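Long-range contacts in MmeI (PDB 5HR4), which acts as a Type IIL restriction-modification enzyme on DNA and probably methylates adenine at N6 with S-adenosyl-L-methionine: residues L298-I302 with F417-I421; F410-E416 with H455-A461; A422-W427 with L450-I456. All blocks are in the same frame, centred on the assembly; numbering follows the deposited sequence.

Contact 1. Residues L298-I302 with F417-I421. With SFG (sinefungin), chain H.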
# COMPACT_ATOMS: atom_id res chain seq x y z
N LEU A 298 -14.53 11.14 2.70
CA LEU A 298 -15.91 10.77 2.43
C LEU A 298 -16.00 9.34 1.90
O LEU A 298 -16.72 8.49 2.45
CB LEU A 298 -16.50 11.74 1.41
CG LEU A 298 -17.88 11.35 0.93
CD1 LEU A 298 -18.83 11.35 2.10
CD2 LEU A 298 -18.32 12.33 -0.15
N PHE A 299 -15.27 9.08 0.82
CA PHE A 299 -15.11 7.73 0.28
C PHE A 299 -14.83 6.72 1.39
O PHE A 299 -15.46 5.66 1.45
CB PHE A 299 -13.98 7.79 -0.76
CG PHE A 299 -13.38 6.47 -1.13
CD1 PHE A 299 -14.15 5.33 -1.27
CD2 PHE A 299 -12.01 6.39 -1.38
CE1 PHE A 299 -13.57 4.11 -1.61
CE2 PHE A 299 -11.43 5.17 -1.72
CZ PHE A 299 -12.21 4.03 -1.85
N GLN A 300 -13.91 7.04 2.30
CA GLN A 300 -13.50 6.07 3.31
C GLN A 300 -14.55 5.88 4.40
O GLN A 300 -14.66 4.79 4.96
CB GLN A 300 -12.17 6.48 3.92
CG GLN A 300 -10.96 6.18 3.04
CD GLN A 300 -9.65 6.40 3.79
OE1 GLN A 300 -8.57 6.57 3.20
NE2 GLN A 300 -9.75 6.41 5.10
N SER A 301 -15.35 6.90 4.70
CA SER A 301 -16.20 6.90 5.88
C SER A 301 -17.46 6.06 5.73
O SER A 301 -18.22 5.94 6.70
CB SER A 301 -16.63 8.32 6.22
OG SER A 301 -17.73 8.66 5.39
N ILE A 302 -17.73 5.54 4.55
CA ILE A 302 -18.91 4.72 4.36
C ILE A 302 -18.56 3.24 4.34
O ILE A 302 -19.36 2.42 3.89
CB ILE A 302 -19.69 5.12 3.09
CG1 ILE A 302 -18.87 4.84 1.82
CG2 ILE A 302 -20.15 6.57 3.14
CD1 ILE A 302 -19.63 4.00 0.75
N PHE A 417 -19.81 4.05 -5.18
CA PHE A 417 -19.80 5.36 -4.54
C PHE A 417 -18.52 6.13 -4.87
O PHE A 417 -18.63 7.26 -5.40
CB PHE A 417 -20.04 5.21 -3.03
CG PHE A 417 -20.20 6.51 -2.33
CD1 PHE A 417 -21.17 7.40 -2.72
CD2 PHE A 417 -19.35 6.86 -1.30
CE1 PHE A 417 -21.31 8.61 -2.07
CE2 PHE A 417 -19.48 8.06 -0.65
CZ PHE A 417 -20.45 8.94 -1.03
N PRO A 418 -17.31 5.60 -4.68
CA PRO A 418 -16.13 6.32 -5.18
C PRO A 418 -16.18 6.57 -6.68
O PRO A 418 -15.68 7.61 -7.15
CB PRO A 418 -14.96 5.41 -4.79
CG PRO A 418 -15.58 4.05 -4.54
CD PRO A 418 -16.95 4.32 -4.03
N ALA A 419 -16.77 5.65 -7.44
CA ALA A 419 -16.86 5.89 -8.88
C ALA A 419 -17.77 7.06 -9.20
O ALA A 419 -17.55 7.76 -10.19
CB ALA A 419 -17.34 4.63 -9.62
N GLN A 420 -18.77 7.31 -8.35
CA GLN A 420 -19.60 8.50 -8.52
C GLN A 420 -18.90 9.75 -7.99
O GLN A 420 -19.01 10.82 -8.60
CB GLN A 420 -20.96 8.32 -7.84
CG GLN A 420 -21.83 7.23 -8.42
CD GLN A 420 -22.79 7.71 -9.52
OE1 GLN A 420 -22.55 8.74 -10.15
NE2 GLN A 420 -23.88 6.95 -9.76
N ILE A 421 -18.17 9.66 -6.87
CA ILE A 421 -17.44 10.83 -6.37
C ILE A 421 -16.43 11.29 -7.41
O ILE A 421 -16.36 12.48 -7.75
CB ILE A 421 -16.73 10.52 -5.04
CG1 ILE A 421 -17.63 9.83 -4.04
CG2 ILE A 421 -16.18 11.82 -4.41
CD1 ILE A 421 -16.91 9.55 -2.70
N SFG H . -6.26 6.36 -5.46
CA SFG H . -7.59 6.42 -4.87
C SFG H . -7.69 7.74 -4.13
O SFG H . -6.70 8.50 -4.13
OXT SFG H . -8.74 8.07 -3.53
CB SFG H . -7.78 5.26 -3.90
CG SFG H . -7.50 3.96 -4.65
CD SFG H . -7.44 2.88 -3.60
NE SFG H . -6.11 2.92 -3.02
C5' SFG H . -7.74 1.49 -4.20
C4' SFG H . -9.10 1.40 -4.96
O4' SFG H . -9.10 0.34 -5.71
C3' SFG H . -10.33 1.20 -4.05
O3' SFG H . -11.09 2.31 -4.14
C2' SFG H . -11.06 -0.07 -4.58
O2' SFG H . -12.54 0.12 -4.62
C1' SFG H . -10.62 -0.20 -5.79
N9 SFG H . -10.50 -1.56 -6.21
C8 SFG H . -10.12 -2.62 -5.50
N7 SFG H . -10.10 -3.68 -6.31
C5 SFG H . -10.46 -3.27 -7.52
C6 SFG H . -10.62 -3.96 -8.70
N6 SFG H . -10.43 -5.35 -9.05
N1 SFG H . -11.00 -3.34 -9.81
C2 SFG H . -11.24 -2.01 -9.77
N3 SFG H . -11.09 -1.33 -8.61
C4 SFG H . -10.70 -1.96 -7.48

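Contact 2. Residues F410-E416 with H455-A461. With SFG (sinefungin), chain H.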
# COMPACT_ATOMS: atom_id res chain seq x y z
N PHE A 410 -9.97 9.25 -17.38
CA PHE A 410 -10.53 7.92 -17.54
C PHE A 410 -10.18 7.10 -16.31
O PHE A 410 -9.05 7.18 -15.83
CB PHE A 410 -9.96 7.23 -18.80
CG PHE A 410 -10.30 7.92 -20.11
CD1 PHE A 410 -9.53 8.98 -20.58
CD2 PHE A 410 -11.38 7.50 -20.88
CE1 PHE A 410 -9.84 9.62 -21.80
CE2 PHE A 410 -11.70 8.13 -22.08
CZ PHE A 410 -10.93 9.19 -22.54
N GLY A 411 -11.12 6.31 -15.81
CA GLY A 411 -10.86 5.54 -14.60
C GLY A 411 -11.77 4.34 -14.46
O GLY A 411 -12.91 4.33 -14.94
N ILE A 412 -11.26 3.32 -13.76
CA ILE A 412 -12.01 2.11 -13.41
C ILE A 412 -12.05 1.98 -11.88
O ILE A 412 -11.02 2.11 -11.21
CB ILE A 412 -11.37 0.85 -14.02
CG1 ILE A 412 -11.19 0.97 -15.54
CG2 ILE A 412 -12.23 -0.34 -13.72
CD1 ILE A 412 -10.21 -0.06 -16.14
N GLU A 413 -13.24 1.69 -11.34
CA GLU A 413 -13.44 1.64 -9.89
C GLU A 413 -14.57 0.67 -9.57
O GLU A 413 -15.66 0.74 -10.15
CB GLU A 413 -13.72 3.06 -9.37
CG GLU A 413 -14.32 3.18 -7.98
CD GLU A 413 -13.49 2.50 -6.87
OE1 GLU A 413 -12.24 2.58 -6.92
OE2 GLU A 413 -14.09 1.87 -5.95
N ILE A 414 -14.33 -0.26 -8.64
CA ILE A 414 -15.26 -1.37 -8.46
C ILE A 414 -16.44 -1.00 -7.56
O ILE A 414 -17.51 -1.59 -7.68
CB ILE A 414 -14.52 -2.61 -7.94
CG1 ILE A 414 -15.35 -3.89 -8.13
CG2 ILE A 414 -14.14 -2.45 -6.48
CD1 ILE A 414 -14.53 -5.17 -7.91
N GLU A 415 -16.27 -0.05 -6.64
CA GLU A 415 -17.37 0.39 -5.79
C GLU A 415 -18.04 1.59 -6.43
O GLU A 415 -17.38 2.51 -6.91
CB GLU A 415 -16.88 0.75 -4.39
CG GLU A 415 -16.39 -0.43 -3.55
CD GLU A 415 -17.51 -1.44 -3.17
OE1 GLU A 415 -18.50 -1.06 -2.50
OE2 GLU A 415 -17.37 -2.64 -3.53
N GLU A 416 -19.38 1.60 -6.44
CA GLU A 416 -20.04 2.67 -7.18
C GLU A 416 -19.86 4.02 -6.51
O GLU A 416 -19.76 5.04 -7.19
CB GLU A 416 -21.53 2.37 -7.38
CG GLU A 416 -22.33 3.61 -7.76
CD GLU A 416 -23.57 3.31 -8.56
OE1 GLU A 416 -24.01 2.14 -8.54
OE2 GLU A 416 -24.09 4.24 -9.21
N HIS A 455 -14.77 9.90 -17.87
CA HIS A 455 -15.03 8.54 -18.32
C HIS A 455 -14.60 7.57 -17.22
O HIS A 455 -13.64 6.81 -17.38
CB HIS A 455 -14.32 8.27 -19.64
CG HIS A 455 -14.70 9.22 -20.73
ND1 HIS A 455 -13.87 10.24 -21.16
CD2 HIS A 455 -15.83 9.32 -21.48
CE1 HIS A 455 -14.47 10.92 -22.12
NE2 HIS A 455 -15.66 10.39 -22.34
N ILE A 456 -15.31 7.64 -16.10
CA ILE A 456 -15.14 6.71 -14.99
C ILE A 456 -16.11 5.54 -15.17
O ILE A 456 -17.33 5.74 -15.25
CB ILE A 456 -15.40 7.40 -13.64
CG1 ILE A 456 -14.59 8.70 -13.56
CG2 ILE A 456 -15.06 6.46 -12.48
CD1 ILE A 456 -13.11 8.50 -13.69
N LEU A 457 -15.56 4.34 -15.24
CA LEU A 457 -16.38 3.14 -15.32
C LEU A 457 -16.43 2.43 -13.96
O LEU A 457 -15.41 2.33 -13.26
CB LEU A 457 -15.82 2.20 -16.38
CG LEU A 457 -16.62 0.92 -16.55
CD1 LEU A 457 -18.02 1.28 -16.99
CD2 LEU A 457 -15.93 0.01 -17.55
N ASN A 458 -17.61 1.96 -13.58
CA ASN A 458 -17.78 1.15 -12.38
C ASN A 458 -17.71 -0.30 -12.82
O ASN A 458 -18.68 -0.85 -13.35
CB ASN A 458 -19.10 1.46 -11.68
CG ASN A 458 -19.37 0.55 -10.47
OD1 ASN A 458 -20.52 0.36 -10.07
ND2 ASN A 458 -18.31 -0.02 -9.90
N ALA A 459 -16.56 -0.94 -12.61
CA ALA A 459 -16.34 -2.29 -13.08
C ALA A 459 -15.13 -2.84 -12.34
O ALA A 459 -14.62 -2.20 -11.42
CB ALA A 459 -16.14 -2.31 -14.60
N ASN A 460 -14.67 -4.01 -12.75
CA ASN A 460 -13.60 -4.72 -12.08
C ASN A 460 -12.41 -4.77 -13.03
O ASN A 460 -12.35 -5.61 -13.93
CB ASN A 460 -14.04 -6.13 -11.67
CG ASN A 460 -12.97 -6.88 -10.92
OD1 ASN A 460 -11.81 -6.97 -11.35
ND2 ASN A 460 -13.32 -7.41 -9.77
N ALA A 461 -11.43 -3.89 -12.78
CA ALA A 461 -10.36 -3.64 -13.74
C ALA A 461 -9.56 -4.88 -14.10
O ALA A 461 -8.82 -4.86 -15.09
CB ALA A 461 -9.41 -2.59 -13.18
N SFG H . -6.26 6.36 -5.46
CA SFG H . -7.59 6.42 -4.87
C SFG H . -7.69 7.74 -4.13
O SFG H . -6.70 8.50 -4.13
OXT SFG H . -8.74 8.07 -3.53
CB SFG H . -7.78 5.26 -3.90
CG SFG H . -7.50 3.96 -4.65
CD SFG H . -7.44 2.88 -3.60
NE SFG H . -6.11 2.92 -3.02
C5' SFG H . -7.74 1.49 -4.20
C4' SFG H . -9.10 1.40 -4.96
O4' SFG H . -9.10 0.34 -5.71
C3' SFG H . -10.33 1.20 -4.05
O3' SFG H . -11.09 2.31 -4.14
C2' SFG H . -11.06 -0.07 -4.58
O2' SFG H . -12.54 0.12 -4.62
C1' SFG H . -10.62 -0.20 -5.79
N9 SFG H . -10.50 -1.56 -6.21
C8 SFG H . -10.12 -2.62 -5.50
N7 SFG H . -10.10 -3.68 -6.31
C5 SFG H . -10.46 -3.27 -7.52
C6 SFG H . -10.62 -3.96 -8.70
N6 SFG H . -10.43 -5.35 -9.05
N1 SFG H . -11.00 -3.34 -9.81
C2 SFG H . -11.24 -2.01 -9.77
N3 SFG H . -11.09 -1.33 -8.61
C4 SFG H . -10.70 -1.96 -7.48

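Contact 3. Residues A422-W427 with L450-I456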
# COMPACT_ATOMS: atom_id res chain seq x y z
N ALA A 422 -15.63 10.36 -7.93
CA ALA A 422 -14.62 10.70 -8.94
C ALA A 422 -15.21 11.58 -10.02
O ALA A 422 -14.62 12.60 -10.39
CB ALA A 422 -14.03 9.42 -9.54
N GLN A 423 -16.41 11.24 -10.50
CA GLN A 423 -17.04 12.05 -11.53
C GLN A 423 -17.32 13.45 -11.01
O GLN A 423 -16.86 14.44 -11.61
CB GLN A 423 -18.32 11.38 -12.04
CG GLN A 423 -18.82 11.97 -13.34
CD GLN A 423 -19.92 11.15 -13.99
OE1 GLN A 423 -21.10 11.46 -13.86
NE2 GLN A 423 -19.53 10.11 -14.72
N VAL A 424 -18.03 13.57 -9.88
CA VAL A 424 -18.34 14.90 -9.35
C VAL A 424 -17.07 15.60 -8.91
O VAL A 424 -16.94 16.83 -9.04
CB VAL A 424 -19.36 14.82 -8.21
CG1 VAL A 424 -19.39 16.12 -7.45
CG2 VAL A 424 -20.73 14.53 -8.77
N ALA A 425 -16.10 14.85 -8.41
CA ALA A 425 -14.84 15.46 -8.02
C ALA A 425 -14.21 16.23 -9.18
O ALA A 425 -13.68 17.33 -9.00
CB ALA A 425 -13.88 14.40 -7.48
N LEU A 426 -14.28 15.66 -10.39
CA LEU A 426 -13.70 16.34 -11.54
C LEU A 426 -14.48 17.59 -11.91
O LEU A 426 -13.90 18.58 -12.34
CB LEU A 426 -13.62 15.37 -12.72
CG LEU A 426 -12.33 14.55 -12.67
CD1 LEU A 426 -12.42 13.32 -13.51
CD2 LEU A 426 -11.18 15.41 -13.18
N TRP A 427 -15.80 17.59 -11.75
CA TRP A 427 -16.54 18.80 -12.11
C TRP A 427 -16.34 19.92 -11.10
O TRP A 427 -16.22 21.09 -11.48
CB TRP A 427 -18.02 18.51 -12.26
CG TRP A 427 -18.41 17.88 -13.56
CD1 TRP A 427 -18.10 18.31 -14.82
CD2 TRP A 427 -19.23 16.72 -13.72
NE1 TRP A 427 -18.66 17.47 -15.76
CE2 TRP A 427 -19.37 16.49 -15.10
CE3 TRP A 427 -19.86 15.84 -12.81
CZ2 TRP A 427 -20.11 15.43 -15.59
CZ3 TRP A 427 -20.59 14.80 -13.30
CH2 TRP A 427 -20.70 14.59 -14.68
N LEU A 450 -23.32 21.27 -17.40
CA LEU A 450 -22.26 20.28 -17.52
C LEU A 450 -22.32 19.63 -18.90
O LEU A 450 -23.12 18.71 -19.13
CB LEU A 450 -22.40 19.26 -16.39
CG LEU A 450 -22.28 19.90 -15.00
CD1 LEU A 450 -22.67 18.95 -13.88
CD2 LEU A 450 -20.85 20.45 -14.78
N LYS A 451 -21.50 20.09 -19.83
CA LYS A 451 -21.46 19.50 -21.16
C LYS A 451 -20.32 18.50 -21.36
O LYS A 451 -20.39 17.69 -22.29
CB LYS A 451 -21.37 20.61 -22.22
N SER A 452 -19.29 18.54 -20.53
CA SER A 452 -18.15 17.65 -20.65
C SER A 452 -18.23 16.62 -19.54
O SER A 452 -18.65 16.93 -18.42
CB SER A 452 -16.84 18.45 -20.54
OG SER A 452 -15.81 17.92 -21.37
N THR A 453 -17.89 15.37 -19.85
CA THR A 453 -17.99 14.40 -18.79
C THR A 453 -16.76 13.49 -18.74
O THR A 453 -16.25 13.06 -19.80
CB THR A 453 -19.27 13.54 -18.90
OG1 THR A 453 -19.12 12.55 -19.93
CG2 THR A 453 -20.50 14.42 -19.22
N PRO A 454 -16.25 13.22 -17.54
CA PRO A 454 -15.21 12.20 -17.38
C PRO A 454 -15.70 10.84 -17.85
O PRO A 454 -16.87 10.63 -18.17
CB PRO A 454 -14.95 12.17 -15.87
CG PRO A 454 -15.60 13.37 -15.32
CD PRO A 454 -16.63 13.88 -16.28
N HIS A 455 -14.77 9.90 -17.87
CA HIS A 455 -15.03 8.54 -18.32
C HIS A 455 -14.60 7.57 -17.22
O HIS A 455 -13.64 6.81 -17.38
CB HIS A 455 -14.32 8.27 -19.64
CG HIS A 455 -14.70 9.22 -20.73
ND1 HIS A 455 -13.87 10.24 -21.16
CD2 HIS A 455 -15.83 9.32 -21.48
CE1 HIS A 455 -14.47 10.92 -22.12
NE2 HIS A 455 -15.66 10.39 -22.34
N ILE A 456 -15.31 7.64 -16.10
CA ILE A 456 -15.14 6.71 -14.99
C ILE A 456 -16.11 5.54 -15.17
O ILE A 456 -17.33 5.74 -15.25
CB ILE A 456 -15.40 7.40 -13.64
CG1 ILE A 456 -14.59 8.70 -13.56
CG2 ILE A 456 -15.06 6.46 -12.48
CD1 ILE A 456 -13.11 8.50 -13.69

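Contact 1. Residues L298-I302 with F417-I421
Phe417 turns its ring toward Leu298 and Ile302, because CG stands anti to the backbone N (chi1 -173°) and the ring is carried out from its helix toward residues 298-302. One corner of the ring, CD2, meets Ile302 CD1 at 3.5 Å, approached obliquely. Farther out, CE2 lies 4.0 Å from Leu298 CG, which sits at the ring edge near its plane while the two side chains cross at about a right angle. A large flat hydrocarbon suits this place, since it spans two branched aliphatic residues at once and also meets the ring of His173 at a tilt.

Pro418 comes next and packs against the ring of Phe299. Its CB lies over a face of that ring in a CH-pi contact, 4.0 Å from the ring centroid and 26° off the normal, and its CG is 3.6 Å from Phe299 CE1. The far end of the same ring, CZ, lies beside O3' of sinefungin, so Phe299 is both a packing residue and part of the ligand pocket. This is the start of helix 416-440, which follows strand 409-413 in the Rossmann-like methyltransferase fold. Proline is at home in such a first turn, where its missing N-H costs no helix bond.

One turn further on, Ile421 donates its backbone N-H to Phe417 O and sends its long branch back across the gap. CD1 rests over one face of the Phe417 ring, toward its rim, and reaches Leu298 CD2 at 4.0 Å and Phe299 CB at 3.9 Å. The extended branch (chi2 -179°) puts CD1 between Leu298, Phe299 and the Phe417 ring. Helix 163-178 also packs here, with Met169 touching Leu298 and Asp174 touching Ile302.

Contact 2. Residues F410-E416 with H455-A461
Asn458 reaches across to the backbone of Glu413 and Ile414. Its CB lies 3.8 Å from Glu413 O, and CG, anti to the backbone N (chi1 175°), points the amide to Glu416. OD1 faces Glu416 CB at 3.5 Å, while ND2 gives a bond of 2.8 Å to Glu413 O, in the carbonyl plane and on a lone pair, and a weak one to Ile414 O. Glu413 O also takes Ala459 N, from above that plane. An asparagine suits the place because its NH2 can serve two carbonyls.

The Glu413 side chain turns to the ribose of sinefungin: OE1 accepts from O3' at 3.0 Å and OE2 from O2' at 2.7 Å. Such an acid at the carboxyl end of the second strand is a hallmark of Rossmann-like S-adenosylmethionine-dependent methyltransferases. A glutamine in its place, uncharged and with an NH2 for one carboxylate oxygen, would probably leave one ribose hydroxyl without its acceptor. Ala461 N binds adenine N1. The rings of Phe410 and His455 are offset, their planes 16° apart, with little overlap.

Strand 455-458 is the sheet's outermost, parallel to 409-413, which pairs with 359-361; helix 416-440 packs on the face bearing Glu413 and Ile456.

Contact 3. Residues A422-W427 with L450-I456
The helix-to-strand return of a beta-alpha-beta unit brings Trp427 and Leu426, on helix 416-440, against Leu450 and Pro454, in the segment that leads into strand 455-458. Trp427 has the largest share of the contact. Its indole NE1 donates to Ser452 O at 2.7 Å with an N-H...O angle of 153°, the acceptor lying almost in the ring plane, so that a buried N-H is paired with a backbone carbonyl and the rotation of the indole is fixed. Over one face, Leu450 CD2 sits 3.7 Å from the centroid of the five-membered ring, a CH-pi contact 21° off the normal, and CD1 covers the same face farther along. Pro454 CD approaches from the other side of the ring plane, obliquely, at 3.9 Å from Trp427 CZ2. The methyl CG2 of Thr453 meets that same CZ2 at the ring edge, 3.8 Å away. Tryptophan suits the place because one side chain offers a broad apolar surface and a polar edge.

Pro454 is shared by two more residues. Leu426 runs antiparallel alongside it, with CD1 at 3.6 Å from Pro454 CB, and Gln423 lays its CG across the proline ring at 4.0 Å from Pro454 CG. Nearer the sheet, the small Ala422 lets the helix come close, its CB lying 4.1 Å from Ile456 CG1. Leu261 of helix 259-262 also touches Trp427 and Leu450, and Tyr374 of helix 368-388 touches Leu426. A helix laid against the sheet between two neighbouring parallel strands, here 409-413 and 455-458, is the beta-alpha-beta crossover of Rossmann-like folds.

From the N terminus, helix 292-301 comes first, and contact 1 closes a long loop when the chain reaches the first turns of helix 416-440. Contact 2 opens inside that loop, at strand 409-413, and closes beyond it at strand 455-458, so contacts 1 and 2 cross. Contact 3 starts only after contact 1 has closed, and its span lies within that of contact 2, with which it shares His455 and Ile456. Helix 416-440 is common to contacts 1 and 3: its start faces helix 292-301, its next turns the lead-in to the edge strand. Contacts 1 and 2 meet where Pro418 touches Glu413, and both reach sinefungin.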